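Local structure of mandalate racemase/muconate lactonizing enzyme (Unidentified, 4E4U) at the interface of chains A and B and the interface of chains A and C. The protein probably acts as a mandelate racemase/muconate lactonizing-type enzyme of the enolase superfamily, abstracting a proton next to a substrate carboxylate. Sequence-based numbering; all coordinates share one arbitrary frame. Chains: chain A/B/C, Mandalate racemase/muconate lactonizing enzyme.

Contact 1: the interface of chains A and B. Residues chain A 228-230, 252, 254, 277; chain B 178, 215, 219.
A:Asp228, A:Leu230, A:Pro254 and A:Ser277 meet B:Ser215, B:Arg219 and B:Gln178 in a mixed polar and apolar patch between two copies of the enzyme, which links chains A and B in the deposited eight-copy assembly and may help hold it together; the interface is not an exact two-fold. B:Arg219, on helix 214-224, grips the A:Asp228 carboxylate side-on in a salt bridge with two hydrogen bonds, NE donating to OD1 at 2.9 Å and NH2 to OD2 at 3.0 Å. Both oxygens lie close to the guanidinium plane, yet the donors approach from above the carboxylate, because the two planes are turned 54° apart. A bend at chi3 (64°) swings the guanidinium towards the carboxylate. Over one guanidinium face, offset towards the rim, lies A:Leu230 CA. B:Arg219 NH1 donates to B:Gln178 OE1 at 3.0 Å in a tilted bond, and the amide NE2 of B:Gln178 in turn donates nearly in its own plane to B:Ser215 OG, so the arginine is braced within its own chain. A:Leu230 CD1 touches B:Gln178 CG at 3.6 Å, while A:Pro254 CD packs against B:Arg219 CD at 3.8 Å, the two side chains crossing at about a right angle. Two waters complete the patch: one joins B:Ser215 OG to A:Ser277 O, the other B:Ser215 O to A:Ser252 O. Together these contacts tie helix 214-224 and B:Gln178 of one copy to loops of its neighbour, probably stabilising the oligomer.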
# COMPACT_ATOMS: atom_id res chain seq x y z
N ASP A 228 -23.69 13.17 -17.47
CA ASP A 228 -23.23 13.84 -16.24
C ASP A 228 -24.20 13.75 -15.05
O ASP A 228 -24.59 14.77 -14.49
CB ASP A 228 -22.88 15.31 -16.53
CG ASP A 228 -22.14 15.98 -15.38
OD1 ASP A 228 -21.34 15.33 -14.68
OD2 ASP A 228 -22.33 17.20 -15.19
N PRO A 229 -24.59 12.52 -14.65
CA PRO A 229 -25.44 12.41 -13.46
C PRO A 229 -24.72 12.90 -12.21
O PRO A 229 -23.49 12.75 -12.08
CB PRO A 229 -25.73 10.91 -13.33
CG PRO A 229 -25.14 10.26 -14.53
CD PRO A 229 -24.18 11.20 -15.16
N LEU A 230 -25.49 13.46 -11.28
CA LEU A 230 -24.94 13.88 -10.00
C LEU A 230 -24.47 12.67 -9.18
O LEU A 230 -23.49 12.76 -8.45
CB LEU A 230 -25.97 14.72 -9.24
CG LEU A 230 -25.73 15.03 -7.75
CD1 LEU A 230 -24.37 15.65 -7.48
CD2 LEU A 230 -26.82 15.95 -7.22
N SER A 252 -16.04 8.69 -13.28
CA SER A 252 -16.07 10.06 -12.80
C SER A 252 -17.41 10.44 -12.18
O SER A 252 -17.53 11.51 -11.58
CB SER A 252 -15.74 11.03 -13.94
OG SER A 252 -16.58 10.77 -15.05
N PRO A 254 -20.02 10.61 -9.38
CA PRO A 254 -19.96 10.38 -7.93
C PRO A 254 -20.75 9.14 -7.52
O PRO A 254 -21.86 8.94 -8.02
CB PRO A 254 -20.62 11.63 -7.35
CG PRO A 254 -20.35 12.68 -8.37
CD PRO A 254 -20.51 11.97 -9.70
N SER A 277 -18.67 9.04 -2.18
CA SER A 277 -18.44 10.43 -1.81
C SER A 277 -19.71 11.13 -1.36
O SER A 277 -19.68 12.30 -0.96
CB SER A 277 -17.83 11.20 -2.97
OG SER A 277 -18.68 11.15 -4.10
N GLN B 178 -21.12 21.20 -4.10
CA GLN B 178 -21.28 20.50 -5.37
C GLN B 178 -21.85 21.49 -6.40
O GLN B 178 -23.01 21.90 -6.30
CB GLN B 178 -22.21 19.30 -5.19
CG GLN B 178 -22.43 18.44 -6.43
CD GLN B 178 -21.33 17.40 -6.69
OE1 GLN B 178 -20.97 17.16 -7.85
NE2 GLN B 178 -20.85 16.73 -5.64
N SER B 215 -15.71 15.17 -5.47
CA SER B 215 -16.56 14.55 -6.48
C SER B 215 -17.04 15.58 -7.51
O SER B 215 -17.21 15.27 -8.70
CB SER B 215 -17.74 13.82 -5.83
OG SER B 215 -18.66 14.74 -5.27
N ARG B 219 -16.12 15.97 -11.64
CA ARG B 219 -17.13 16.24 -12.67
C ARG B 219 -16.71 17.44 -13.53
O ARG B 219 -16.82 17.40 -14.76
CB ARG B 219 -18.51 16.49 -12.06
CG ARG B 219 -19.20 15.23 -11.57
CD ARG B 219 -20.54 15.54 -10.93
NE ARG B 219 -21.50 16.11 -11.87
CZ ARG B 219 -22.60 16.77 -11.50
NH1 ARG B 219 -22.87 16.95 -10.22
NH2 ARG B 219 -23.42 17.24 -12.42
O HOH W 1 -19.53 14.57 -2.64
O HOH W 2 -16.90 12.44 -9.07

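Contact 2: the interface of chains A and C. Residues chain A 69-71, 75, 290; chain C 118, 121, 293, 326, 328.
The amide N of A:Glu71, in the first turn of helix 70-79, donates to the carbonyl O of C:Gly118 at 2.9 Å, nearly straight with 170° at the hydrogen; C:Gly118 has a positive phi. A:Val70 N also lies near this oxygen, but its N-H points elsewhere. The side chain of A:Glu71 then runs over chain C. A:Glu71 CB meets C:Ile121 CD1 at 3.7 Å and A:Glu71 CG lies 3.6 Å from C:Gly118 CA, so the aliphatic stem is packed before the carboxylate is reached. With CG anti to the carbonyl carbon and a bend at chi2 (-85°), the carboxylate turns to meet C:Lys293 tip to tip. C:Lys293 NZ donates to A:Glu71 OE2 at 2.8 Å, a hydrogen-bonded salt bridge that arrives on the anti side, 31° out of the carboxylate plane. The other oxygen, A:Glu71 OE1, lies 3.4 Å from C:Pro328 CG, the proline ring crossing the glutamate at about a right angle. This patch of a homomeric two-fold interface, repeated with the chains exchanged, pairs two copies in the deposited assembly and may do so in the biological one. Beside the backbone bond, A:Val70 CG2 packs on the glycine, and A:Leu290 CD2 rests 3.9 Å from C:Gly118 CA.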
# COMPACT_ATOMS: atom_id res chain seq x y z
N HIS A 69 -29.76 10.88 27.77
CA HIS A 69 -28.61 9.99 27.77
C HIS A 69 -28.55 9.12 26.51
O HIS A 69 -28.65 7.89 26.56
CB HIS A 69 -28.58 9.17 29.06
CG HIS A 69 -28.45 10.03 30.28
ND1 HIS A 69 -28.53 9.54 31.56
CD2 HIS A 69 -28.26 11.37 30.40
CE1 HIS A 69 -28.39 10.53 32.42
NE2 HIS A 69 -28.22 11.65 31.75
N VAL A 70 -28.37 9.79 25.37
CA VAL A 70 -28.44 9.14 24.08
C VAL A 70 -27.18 8.33 23.74
O VAL A 70 -27.26 7.34 23.02
CB VAL A 70 -28.80 10.14 22.94
CG1 VAL A 70 -30.23 10.68 23.14
CG2 VAL A 70 -27.80 11.28 22.86
N GLU A 71 -26.01 8.75 24.24
CA GLU A 71 -24.81 7.92 24.13
C GLU A 71 -25.04 6.60 24.85
O GLU A 71 -24.75 5.53 24.32
CB GLU A 71 -23.59 8.60 24.75
CG GLU A 71 -23.02 9.75 23.94
CD GLU A 71 -22.04 9.32 22.86
OE1 GLU A 71 -21.78 8.10 22.72
OE2 GLU A 71 -21.51 10.20 22.16
N ARG A 75 -25.08 2.87 23.17
CA ARG A 75 -24.12 1.86 23.59
C ARG A 75 -24.82 0.62 24.16
O ARG A 75 -24.39 -0.50 23.90
CB ARG A 75 -23.12 2.40 24.62
CG ARG A 75 -22.16 3.47 24.09
CD ARG A 75 -21.37 3.04 22.85
NE ARG A 75 -20.66 1.78 23.04
CZ ARG A 75 -19.87 1.24 22.12
NH1 ARG A 75 -19.66 1.87 20.96
NH2 ARG A 75 -19.27 0.08 22.35
N LEU A 290 -27.78 11.42 16.94
CA LEU A 290 -26.39 11.62 17.33
C LEU A 290 -25.47 10.73 16.49
O LEU A 290 -24.44 11.20 16.00
CB LEU A 290 -26.18 11.39 18.83
CG LEU A 290 -24.73 11.61 19.29
CD1 LEU A 290 -24.25 13.02 18.95
CD2 LEU A 290 -24.58 11.33 20.78
N GLY C 118 -24.66 14.43 24.25
CA GLY C 118 -24.68 12.98 24.27
C GLY C 118 -25.17 12.41 25.58
O GLY C 118 -25.54 11.24 25.64
N ILE C 121 -22.35 9.77 30.78
CA ILE C 121 -21.93 8.37 30.79
C ILE C 121 -21.24 8.08 32.12
O ILE C 121 -21.48 7.05 32.75
CB ILE C 121 -20.97 8.06 29.63
CG1 ILE C 121 -21.71 8.19 28.30
CG2 ILE C 121 -20.35 6.68 29.78
CD1 ILE C 121 -20.82 8.13 27.10
N LYS C 293 -15.98 17.10 20.28
CA LYS C 293 -16.86 15.94 20.15
C LYS C 293 -16.62 15.22 18.82
O LYS C 293 -16.60 13.99 18.76
CB LYS C 293 -18.32 16.37 20.26
CG LYS C 293 -19.33 15.24 20.23
CD LYS C 293 -19.40 14.52 21.57
CE LYS C 293 -20.34 13.34 21.50
NZ LYS C 293 -20.48 12.67 22.82
N CYS C 326 -19.57 12.94 28.77
CA CYS C 326 -20.45 12.35 27.76
C CYS C 326 -19.70 11.59 26.66
O CYS C 326 -20.26 11.35 25.59
CB CYS C 326 -21.37 13.41 27.14
SG CYS C 326 -20.56 14.74 26.22
N PRO C 328 -17.86 8.13 25.39
CA PRO C 328 -17.77 6.71 25.73
C PRO C 328 -16.34 6.15 25.69
O PRO C 328 -16.06 5.19 26.39
CB PRO C 328 -18.66 6.05 24.66
CG PRO C 328 -18.62 7.00 23.50
CD PRO C 328 -18.55 8.37 24.11

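Contact 3: the interface of chains A and C. Residues chain A 264-265, 268, 298; chain C 300-301, 303.
C:Val301 packs against A:His268, A:Lys264 and A:Leu298, forming the apolar core of this patch in a two-fold interface between copies of the enzyme. Its CG2 methyl sits over the face of the imidazole, 3.8 Å from the A:His268 ring centroid and displaced towards the rim on the ND1 side, a CH-pi contact. The histidine CG is anti to its backbone N (chi1 173°), which directs the imidazole towards chain C, and chi2 (65°) turns its face to the methyl. C:Val301 CG1 touches A:Lys264 CG at 3.7 Å, and C:Val301 CG2 also meets A:Leu298 CD2 at 3.9 Å, the leucine and valine lying antiparallel alongside each other. Among the aromatic groups, A:Tyr265 and C:Tyr303 cross at about a right angle, with CE1 of A:Tyr265 in plane at the edge of the C:Tyr303 ring. The charged pair is looser: A:Lys264 NZ and C:Glu300 OE2 form a salt bridge at 4.0 Å without a direct hydrogen bond. Water 3 bridges them, 2.8 Å from A:Lys264 NZ and 2.7 Å from C:Glu300 OE2. Water 4 performs a similar role at the tyrosine, linking A:Tyr265 OH, at 2.8 Å, to the backbone O of C:Glu300. Direct contacts here are therefore mainly apolar, with polar bridging carried by solvent. In the fold, helix 263-272 of chain A faces the end of helix 289-301 of chain C and the loop at C:Tyr303, while A:Leu298 comes from chain A's own copy of helix 289-301.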
# COMPACT_ATOMS: atom_id res chain seq x y z
N LYS A 264 -21.67 4.46 12.64
CA LYS A 264 -20.44 5.11 12.21
C LYS A 264 -19.36 4.10 11.82
O LYS A 264 -18.51 4.41 11.00
CB LYS A 264 -19.93 6.04 13.31
CG LYS A 264 -19.63 5.33 14.62
CD LYS A 264 -19.52 6.35 15.76
CE LYS A 264 -19.46 5.68 17.13
NZ LYS A 264 -20.74 4.98 17.46
N TYR A 265 -19.39 2.91 12.40
CA TYR A 265 -18.37 1.91 12.11
C TYR A 265 -18.44 1.42 10.66
O TYR A 265 -17.41 1.22 10.02
CB TYR A 265 -18.48 0.74 13.09
CG TYR A 265 -18.36 1.18 14.53
CD1 TYR A 265 -17.15 1.62 15.05
CD2 TYR A 265 -19.47 1.18 15.37
CE1 TYR A 265 -17.04 2.03 16.37
CE2 TYR A 265 -19.37 1.59 16.69
CZ TYR A 265 -18.16 2.01 17.18
OH TYR A 265 -18.07 2.41 18.49
N HIS A 268 -17.39 4.37 8.38
CA HIS A 268 -15.94 4.47 8.42
C HIS A 268 -15.28 3.51 7.44
O HIS A 268 -14.42 3.90 6.65
CB HIS A 268 -15.44 4.21 9.85
CG HIS A 268 -13.95 4.13 9.97
ND1 HIS A 268 -13.12 5.20 9.73
CD2 HIS A 268 -13.14 3.09 10.30
CE1 HIS A 268 -11.86 4.83 9.93
NE2 HIS A 268 -11.85 3.56 10.26
N LEU A 298 -17.66 12.02 9.98
CA LEU A 298 -16.74 11.20 9.19
C LEU A 298 -16.72 11.71 7.75
O LEU A 298 -15.65 11.84 7.15
CB LEU A 298 -17.15 9.73 9.20
CG LEU A 298 -17.21 9.04 10.56
CD1 LEU A 298 -17.60 7.57 10.38
CD2 LEU A 298 -15.87 9.17 11.26
N GLU C 300 -13.34 7.18 18.17
CA GLU C 300 -14.19 6.00 18.36
C GLU C 300 -14.05 5.00 17.21
O GLU C 300 -13.95 3.79 17.43
CB GLU C 300 -15.66 6.37 18.47
CG GLU C 300 -16.07 7.03 19.77
CD GLU C 300 -17.57 7.04 19.91
OE1 GLU C 300 -18.20 8.08 19.62
OE2 GLU C 300 -18.13 5.99 20.29
N VAL C 301 -14.05 5.50 15.98
CA VAL C 301 -14.07 4.58 14.84
C VAL C 301 -12.72 3.91 14.63
O VAL C 301 -12.64 2.89 13.96
CB VAL C 301 -14.63 5.20 13.53
CG1 VAL C 301 -16.07 5.62 13.72
CG2 VAL C 301 -13.76 6.36 13.04
N TYR C 303 -11.04 2.96 17.35
CA TYR C 303 -10.87 2.34 18.67
C TYR C 303 -9.75 3.02 19.48
O TYR C 303 -9.03 2.37 20.25
CB TYR C 303 -10.64 0.82 18.60
CG TYR C 303 -11.82 -0.05 18.22
CD1 TYR C 303 -13.04 0.48 17.82
CD2 TYR C 303 -11.71 -1.42 18.32
CE1 TYR C 303 -14.11 -0.37 17.48
CE2 TYR C 303 -12.75 -2.27 17.98
CZ TYR C 303 -13.95 -1.74 17.57
OH TYR C 303 -14.98 -2.59 17.24
O HOH W 3 -20.47 4.65 20.19
O HOH W 4 -15.48 2.74 19.59

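Contact 2 and contact 3 belong to the same two-fold A/C interface, their C-alpha centres about 14 Å apart, and each has a twin with the chains exchanged. Helix 289-301 enters both from both chains, supplying A:Leu290 and C:Lys293 to contact 2 and A:Leu298, C:Glu300 and C:Val301 to contact 3. The C-alpha centre of contact 1 lies about 35 Å from that of contact 2 and about 25 Å from that of contact 3, in a different interface that uses helix 214-224 of chain B. Chain A therefore engages two neighbours through separate surfaces, an arrangement that could extend a two-fold pair into the eight-copy assembly.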